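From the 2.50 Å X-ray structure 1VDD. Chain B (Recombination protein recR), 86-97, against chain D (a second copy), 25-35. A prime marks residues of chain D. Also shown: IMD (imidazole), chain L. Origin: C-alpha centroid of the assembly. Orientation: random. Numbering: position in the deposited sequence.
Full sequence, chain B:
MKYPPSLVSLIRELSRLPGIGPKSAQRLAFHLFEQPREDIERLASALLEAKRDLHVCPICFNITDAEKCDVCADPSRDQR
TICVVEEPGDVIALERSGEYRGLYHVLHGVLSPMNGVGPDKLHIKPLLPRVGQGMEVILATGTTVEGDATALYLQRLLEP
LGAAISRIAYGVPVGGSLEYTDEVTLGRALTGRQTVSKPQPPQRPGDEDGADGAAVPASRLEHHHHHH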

ATOM      1  N   GLU B  86      12.304  23.761   9.183  1.00 36.52           N
ATOM      2  CA  GLU B  86      13.355  22.785   9.459  1.00 36.13           C
ATOM      3  C   GLU B  86      14.222  22.496   8.252  1.00 35.00           C
ATOM      4  O   GLU B  86      15.428  22.298   8.389  1.00 41.39           O
ATOM      5  N   GLU B  87      13.622  22.470   7.068  1.00 33.76           N
ATOM      6  CA  GLU B  87      14.377  22.132   5.870  1.00 34.96           C
ATOM      7  C   GLU B  87      14.146  23.016   4.661  1.00 39.13           C
ATOM      8  O   GLU B  87      13.048  23.526   4.458  1.00 39.81           O
ATOM      9  N   PRO B  88      15.186  23.195   3.822  1.00 40.37           N
ATOM     10  CA  PRO B  88      15.093  24.022   2.612  1.00 35.78           C
ATOM     11  C   PRO B  88      13.890  23.650   1.767  1.00 37.05           C
ATOM     12  O   PRO B  88      13.321  24.491   1.062  1.00 37.36           O
ATOM     13  N   GLY B  89      13.513  22.381   1.833  1.00 34.14           N
ATOM     14  CA  GLY B  89      12.359  21.927   1.084  1.00 39.86           C
ATOM     15  C   GLY B  89      11.123  22.649   1.580  1.00 39.39           C
ATOM     16  O   GLY B  89      10.266  23.036   0.782  1.00 39.49           O
ATOM     17  N   ASP B  90      11.050  22.826   2.903  1.00 36.85           N
ATOM     18  CA  ASP B  90       9.946  23.522   3.557  1.00 36.91           C
ATOM     19  C   ASP B  90       9.791  24.890   2.925  1.00 37.55           C
ATOM     20  O   ASP B  90       8.676  25.390   2.770  1.00 41.97           O
ATOM     21  N   VAL B  91      10.913  25.501   2.563  1.00 39.52           N
ATOM     22  CA  VAL B  91      10.867  26.803   1.925  1.00 38.66           C
ATOM     23  C   VAL B  91      10.074  26.651   0.641  1.00 39.69           C
ATOM     24  O   VAL B  91       9.012  27.242   0.490  1.00 38.99           O
ATOM     25  N   ILE B  92      10.597  25.844  -0.275  1.00 43.22           N
ATOM     26  CA  ILE B  92       9.938  25.608  -1.552  1.00 48.22           C
ATOM     27  C   ILE B  92       8.510  25.124  -1.306  1.00 52.26           C
ATOM     28  O   ILE B  92       7.617  25.338  -2.127  1.00 53.14           O
ATOM     29  N   ALA B  93       8.300  24.483  -0.160  1.00 53.13           N
ATOM     30  CA  ALA B  93       6.985  23.974   0.203  1.00 53.13           C
ATOM     31  C   ALA B  93       6.005  25.117   0.499  1.00 55.02           C
ATOM     32  O   ALA B  93       4.836  25.040   0.128  1.00 54.85           O
ATOM     33  N   LEU B  94       6.470  26.177   1.159  1.00 53.21           N
ATOM     34  CA  LEU B  94       5.600  27.319   1.463  1.00 51.99           C
ATOM     35  C   LEU B  94       5.570  28.258   0.263  1.00 54.43           C
ATOM     36  O   LEU B  94       4.614  29.015   0.073  1.00 54.68           O
ATOM     37  N   GLU B  95       6.633  28.217  -0.535  1.00 54.67           N
ATOM     38  CA  GLU B  95       6.742  29.057  -1.723  1.00 58.89           C
ATOM     39  C   GLU B  95       5.901  28.483  -2.860  1.00 62.92           C
ATOM     40  O   GLU B  95       6.120  28.790  -4.038  1.00 64.48           O
ATOM     41  N   ARG B  96       4.948  27.634  -2.492  1.00 65.04           N
ATOM     42  CA  ARG B  96       4.042  27.012  -3.447  1.00 67.13           C
ATOM     43  C   ARG B  96       2.633  27.490  -3.112  1.00 68.67           C
ATOM     44  O   ARG B  96       1.945  28.055  -3.960  1.00 69.92           O
ATOM     45  N   SER B  97       2.215  27.280  -1.864  1.00 68.90           N
ATOM     46  CA  SER B  97       0.894  27.713  -1.419  1.00 66.97           C
ATOM     47  C   SER B  97       0.714  29.185  -1.780  1.00 69.11           C
ATOM     48  O   SER B  97      -0.400  29.710  -1.728  1.00 68.76           O
TER
ATOM     49  N   ALA D  25      12.373  14.226  -7.251  1.00 36.65           N
ATOM     50  CA  ALA D  25      13.672  14.710  -7.730  1.00 36.13           C
ATOM     51  C   ALA D  25      14.186  15.745  -6.752  1.00 35.35           C
ATOM     52  O   ALA D  25      15.347  15.727  -6.334  1.00 34.53           O
ATOM     53  N   GLN D  26      13.300  16.662  -6.397  1.00 30.27           N
ATOM     54  CA  GLN D  26      13.653  17.703  -5.470  1.00 32.47           C
ATOM     55  C   GLN D  26      14.285  17.125  -4.210  1.00 37.40           C
ATOM     56  O   GLN D  26      15.394  17.502  -3.836  1.00 38.83           O
ATOM     57  N   ARG D  27      13.565  16.212  -3.562  1.00 41.16           N
ATOM     58  CA  ARG D  27      14.021  15.569  -2.325  1.00 41.64           C
ATOM     59  C   ARG D  27      15.445  15.042  -2.455  1.00 39.46           C
ATOM     60  O   ARG D  27      16.306  15.333  -1.616  1.00 36.99           O
ATOM     61  N   LEU D  28      15.673  14.250  -3.503  1.00 37.12           N
ATOM     62  CA  LEU D  28      16.982  13.683  -3.774  1.00 36.76           C
ATOM     63  C   LEU D  28      18.022  14.805  -3.827  1.00 40.93           C
ATOM     64  O   LEU D  28      19.064  14.736  -3.163  1.00 40.35           O
ATOM     65  N   ALA D  29      17.722  15.835  -4.617  1.00 38.75           N
ATOM     66  CA  ALA D  29      18.597  16.993  -4.776  1.00 33.41           C
ATOM     67  C   ALA D  29      18.974  17.603  -3.437  1.00 35.21           C
ATOM     68  O   ALA D  29      20.141  17.938  -3.203  1.00 32.84           O
ATOM     69  N   PHE D  30      17.995  17.769  -2.553  1.00 32.51           N
ATOM     70  CA  PHE D  30      18.315  18.324  -1.249  1.00 35.51           C
ATOM     71  C   PHE D  30      19.091  17.312  -0.405  1.00 35.04           C
ATOM     72  O   PHE D  30      19.779  17.680   0.543  1.00 35.93           O
ATOM     73  N   HIS D  31      18.979  16.037  -0.758  1.00 40.30           N
ATOM     74  CA  HIS D  31      19.693  14.987  -0.039  1.00 39.20           C
ATOM     75  C   HIS D  31      21.159  15.001  -0.471  1.00 39.37           C
ATOM     76  O   HIS D  31      22.066  14.814   0.349  1.00 40.20           O
ATOM     77  N   LEU D  32      21.384  15.213  -1.765  1.00 35.81           N
ATOM     78  CA  LEU D  32      22.738  15.250  -2.301  1.00 34.53           C
ATOM     79  C   LEU D  32      23.484  16.413  -1.699  1.00 32.75           C
ATOM     80  O   LEU D  32      24.546  16.229  -1.105  1.00 34.55           O
ATOM     81  N   PHE D  33      22.918  17.606  -1.844  1.00 31.54           N
ATOM     82  CA  PHE D  33      23.494  18.824  -1.284  1.00 30.66           C
ATOM     83  C   PHE D  33      24.141  18.576   0.077  1.00 36.31           C
ATOM     84  O   PHE D  33      25.206  19.131   0.371  1.00 41.63           O
ATOM     85  N   GLU D  34      23.505  17.738   0.895  1.00 33.72           N
ATOM     86  CA  GLU D  34      24.012  17.420   2.231  1.00 37.57           C
ATOM     87  C   GLU D  34      25.156  16.400   2.272  1.00 36.85           C
ATOM     88  O   GLU D  34      25.765  16.183   3.316  1.00 35.72           O
ATOM     89  N   GLN D  35      25.439  15.755   1.150  1.00 38.79           N
ATOM     90  CA  GLN D  35      26.483  14.743   1.120  1.00 39.51           C
ATOM     91  C   GLN D  35      27.875  15.294   0.815  1.00 40.11           C
ATOM     92  O   GLN D  35      28.040  16.308   0.136  1.00 35.69           O
TER

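Two helices from two copies of RecR meet here, running roughly antiparallel at 147°. Their axes come no closer than 10.9 Å, so side chains fill the gap. No hydrogen bond crosses between the stretches.

Phe30′ is the centre of the contact. Its CA-to-CB bond points toward chain B, and chi1 is m (-76°), which carries the ring to the start of helix 88-97. One face of the ring lies against the backbone there, at Pro88 C and Gly89 N. Pro88 points toward chain D, and its CB is 3.7 Å from Phe30′ CE2. Gly89 has no side chain, and its CA lies 4.1 Å from Phe30′ CE1.

Ile92 also points toward the partner. Ile92 has chi1 m and chi2 t; the t step extends the chain and takes Ile92 CD1 to the ring edge, 3.3 Å from Phe30′ CZ. Ile92 CG2 is 3.7 Å from Gln26′ OE1.

Gln26′ points inward with chi1 and chi2 both t. The stretched chain brings its amide to Gly89, where Gln26′ NE2 is 4.0 Å from the Gly89 CA. Gln26′ OE1 is hydrogen-bonded elsewhere in the structure. Arg96 (chi1 m, chi2 m, chi3 t) points toward chain D, but its NH2 stays 4.2 Å from Gln26′ OE1.

At the other end, two acidic side chains approach. Glu87 leaves its backbone sideways, with chi1 between wells at -118° and chi2 p, and its end comes nearer. Glu34′ is m, then t. Glu87 OE2 and Glu34′ OE1 are 4.0 Å apart, a pair of like charges. An imidazole, probably from the crystallisation liquor, donates from N1 to Glu34′ OE2 at 2.7 Å.

Asp90 has its CA-to-CB bond turned away from chain D. With chi1 m, Asp90 OD2 accepts a hydrogen bond from Glu87 N at 3.0 Å and a weak one from Glu86 N at 3.1 Å.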

ATOM      1  CB  GLU B  86      12.772  21.441   9.909  1.00 41.89           C
ATOM      2  CG  GLU B  86      11.856  21.468  11.113  1.00 46.58           C
ATOM      3  CD  GLU B  86      11.125  20.148  11.288  1.00 52.33           C
ATOM      4  OE1 GLU B  86      10.009  20.151  11.848  1.00 56.35           O
ATOM      5  OE2 GLU B  86      11.666  19.101  10.868  1.00 53.92           O
ATOM      6  CB  GLU B  87      14.058  20.690   5.478  1.00 40.82           C
ATOM      7  CG  GLU B  87      15.245  19.765   5.504  1.00 53.67           C
ATOM      8  CD  GLU B  87      15.863  19.670   6.878  1.00 58.05           C
ATOM      9  OE1 GLU B  87      15.161  19.219   7.805  1.00 59.09           O
ATOM     10  OE2 GLU B  87      17.049  20.048   7.028  1.00 66.55           O
ATOM     11  CB  PRO B  88      16.409  23.741   1.893  1.00 37.34           C
ATOM     12  CG  PRO B  88      16.875  22.430   2.486  1.00 44.87           C
ATOM     13  CD  PRO B  88      16.525  22.601   3.933  1.00 40.08           C
ATOM     14  CB  ASP B  90      10.226  23.698   5.044  1.00 39.56           C
ATOM     15  CG  ASP B  90      10.502  22.389   5.742  1.00 42.41           C
ATOM     16  OD1 ASP B  90      10.630  21.363   5.043  1.00 50.40           O
ATOM     17  OD2 ASP B  90      10.599  22.387   6.988  1.00 50.58           O
ATOM     18  CB  VAL B  91      12.265  27.330   1.565  1.00 41.22           C
ATOM     19  CG1 VAL B  91      12.145  28.731   0.973  1.00 38.85           C
ATOM     20  CG2 VAL B  91      13.154  27.351   2.798  1.00 42.49           C
ATOM     21  CB  ILE B  92      10.712  24.554  -2.377  1.00 50.57           C
ATOM     22  CG1 ILE B  92      12.181  24.966  -2.472  1.00 41.43           C
ATOM     23  CG2 ILE B  92      10.114  24.417  -3.769  1.00 47.16           C
ATOM     24  CD1 ILE B  92      12.982  24.124  -3.394  1.00 41.06           C
ATOM     25  CB  ALA B  93       7.101  23.047   1.403  1.00 50.12           C
ATOM     26  CB  LEU B  94       6.116  28.093   2.670  1.00 49.46           C
ATOM     27  CG  LEU B  94       6.323  27.341   3.974  1.00 48.27           C
ATOM     28  CD1 LEU B  94       7.312  28.111   4.821  1.00 49.83           C
ATOM     29  CD2 LEU B  94       5.007  27.156   4.688  1.00 48.45           C
ATOM     30  CB  GLU B  95       8.205  29.171  -2.163  1.00 57.89           C
ATOM     31  CG  GLU B  95       8.906  30.434  -1.698  1.00 60.61           C
ATOM     32  CD  GLU B  95       8.244  31.693  -2.231  1.00 58.95           C
ATOM     33  OE1 GLU B  95       7.108  31.994  -1.812  1.00 56.84           O
ATOM     34  OE2 GLU B  95       8.856  32.382  -3.074  1.00 59.35           O
ATOM     35  CB  ARG B  96       4.132  25.485  -3.346  1.00 68.83           C
ATOM     36  CG  ARG B  96       5.277  24.872  -4.143  1.00 70.81           C
ATOM     37  CD  ARG B  96       4.903  24.685  -5.611  1.00 73.25           C
ATOM     38  NE  ARG B  96       6.049  24.285  -6.423  1.00 77.25           N
ATOM     39  CZ  ARG B  96       6.779  23.189  -6.218  1.00 79.67           C
ATOM     40  NH1 ARG B  96       6.485  22.363  -5.219  1.00 77.98           N
ATOM     41  NH2 ARG B  96       7.813  22.922  -7.010  1.00 76.54           N
ATOM     42  CB  SER B  97       0.737  27.508   0.098  1.00 62.79           C
ATOM     43  OG  SER B  97       1.683  28.258   0.839  1.00 49.04           O
TER
ATOM     44  CB  ALA D  25      13.530  15.346  -9.106  1.00 34.85           C
ATOM     45  CB  GLN D  26      12.419  18.494  -5.097  1.00 29.06           C
ATOM     46  CG  GLN D  26      12.738  19.714  -4.302  1.00 36.01           C
ATOM     47  CD  GLN D  26      11.513  20.456  -3.886  1.00 44.15           C
ATOM     48  OE1 GLN D  26      10.698  20.860  -4.726  1.00 43.26           O
ATOM     49  NE2 GLN D  26      11.363  20.649  -2.577  1.00 51.66           N
ATOM     50  CB  ARG D  27      13.081  14.415  -1.956  1.00 43.72           C
ATOM     51  CG  ARG D  27      11.613  14.787  -1.960  1.00 47.17           C
ATOM     52  CD  ARG D  27      11.067  14.894  -0.552  1.00 57.21           C
ATOM     53  NE  ARG D  27       9.676  15.336  -0.544  1.00 58.71           N
ATOM     54  CZ  ARG D  27       8.660  14.618  -1.005  1.00 61.03           C
ATOM     55  NH1 ARG D  27       8.875  13.412  -1.512  1.00 58.96           N
ATOM     56  NH2 ARG D  27       7.427  15.109  -0.962  1.00 60.53           N
ATOM     57  CB  LEU D  28      16.958  12.935  -5.102  1.00 36.24           C
ATOM     58  CG  LEU D  28      16.459  11.492  -5.104  1.00 37.68           C
ATOM     59  CD1 LEU D  28      15.502  11.283  -6.270  1.00 44.86           C
ATOM     60  CD2 LEU D  28      17.643  10.546  -5.220  1.00 40.69           C
ATOM     61  CB  ALA D  29      17.923  18.031  -5.639  1.00 39.35           C
ATOM     62  CB  PHE D  30      17.048  18.781  -0.534  1.00 28.40           C
ATOM     63  CG  PHE D  30      16.506  20.074  -1.061  1.00 38.08           C
ATOM     64  CD1 PHE D  30      15.234  20.141  -1.625  1.00 41.25           C
ATOM     65  CD2 PHE D  30      17.287  21.221  -1.038  1.00 36.75           C
ATOM     66  CE1 PHE D  30      14.755  21.334  -2.162  1.00 42.13           C
ATOM     67  CE2 PHE D  30      16.819  22.418  -1.571  1.00 42.36           C
ATOM     68  CZ  PHE D  30      15.548  22.475  -2.137  1.00 41.04           C
ATOM     69  CB  HIS D  31      19.103  13.607  -0.343  1.00 41.79           C
ATOM     70  CG  HIS D  31      19.965  12.476   0.125  1.00 43.99           C
ATOM     71  ND1 HIS D  31      20.062  12.115   1.453  1.00 46.72           N
ATOM     72  CD2 HIS D  31      20.849  11.695  -0.542  1.00 40.56           C
ATOM     73  CE1 HIS D  31      20.971  11.166   1.584  1.00 46.63           C
ATOM     74  NE2 HIS D  31      21.464  10.893   0.388  1.00 47.12           N
ATOM     75  CB  LEU D  32      22.697  15.360  -3.817  1.00 34.93           C
ATOM     76  CG  LEU D  32      22.037  14.099  -4.374  1.00 30.88           C
ATOM     77  CD1 LEU D  32      21.754  14.240  -5.852  1.00 29.29           C
ATOM     78  CD2 LEU D  32      22.940  12.919  -4.074  1.00 21.30           C
ATOM     79  CB  PHE D  33      22.406  19.873  -1.134  1.00 28.11           C
ATOM     80  CG  PHE D  33      22.807  21.070  -0.322  1.00 30.75           C
ATOM     81  CD1 PHE D  33      23.689  22.018  -0.838  1.00 32.92           C
ATOM     82  CD2 PHE D  33      22.263  21.275   0.950  1.00 23.37           C
ATOM     83  CE1 PHE D  33      24.024  23.159  -0.102  1.00 36.29           C
ATOM     84  CE2 PHE D  33      22.585  22.406   1.691  1.00 33.36           C
ATOM     85  CZ  PHE D  33      23.469  23.357   1.166  1.00 37.66           C
ATOM     86  CB  GLU D  34      22.872  16.887   3.110  1.00 43.78           C
ATOM     87  CG  GLU D  34      21.765  17.884   3.424  1.00 62.63           C
ATOM     88  CD  GLU D  34      20.851  17.411   4.557  1.00 71.71           C
ATOM     89  OE1 GLU D  34      19.839  18.095   4.844  1.00 75.72           O
ATOM     90  OE2 GLU D  34      21.150  16.357   5.167  1.00 75.48           O
ATOM     91  CB  GLN D  35      26.125  13.671   0.096  1.00 39.93           C
ATOM     92  CG  GLN D  35      24.658  13.246   0.117  1.00 42.51           C
ATOM     93  CD  GLN D  35      24.243  12.584   1.421  1.00 42.39           C
ATOM     94  OE1 GLN D  35      24.895  11.655   1.889  1.00 34.49           O
ATOM     95  NE2 GLN D  35      23.143  13.052   2.003  1.00 37.88           N
TER
HETATM   96  N1  IMD L2023      20.858  16.949   7.754  1.00 66.21           N
HETATM   97  C2  IMD L2023      20.760  18.238   8.051  1.00 64.15           C
HETATM   98  N3  IMD L2023      20.649  18.390   9.404  1.00 62.91           N
HETATM   99  C4  IMD L2023      20.682  17.142   9.966  1.00 66.89           C
HETATM  100  C5  IMD L2023      20.812  16.223   8.971  1.00 68.42           C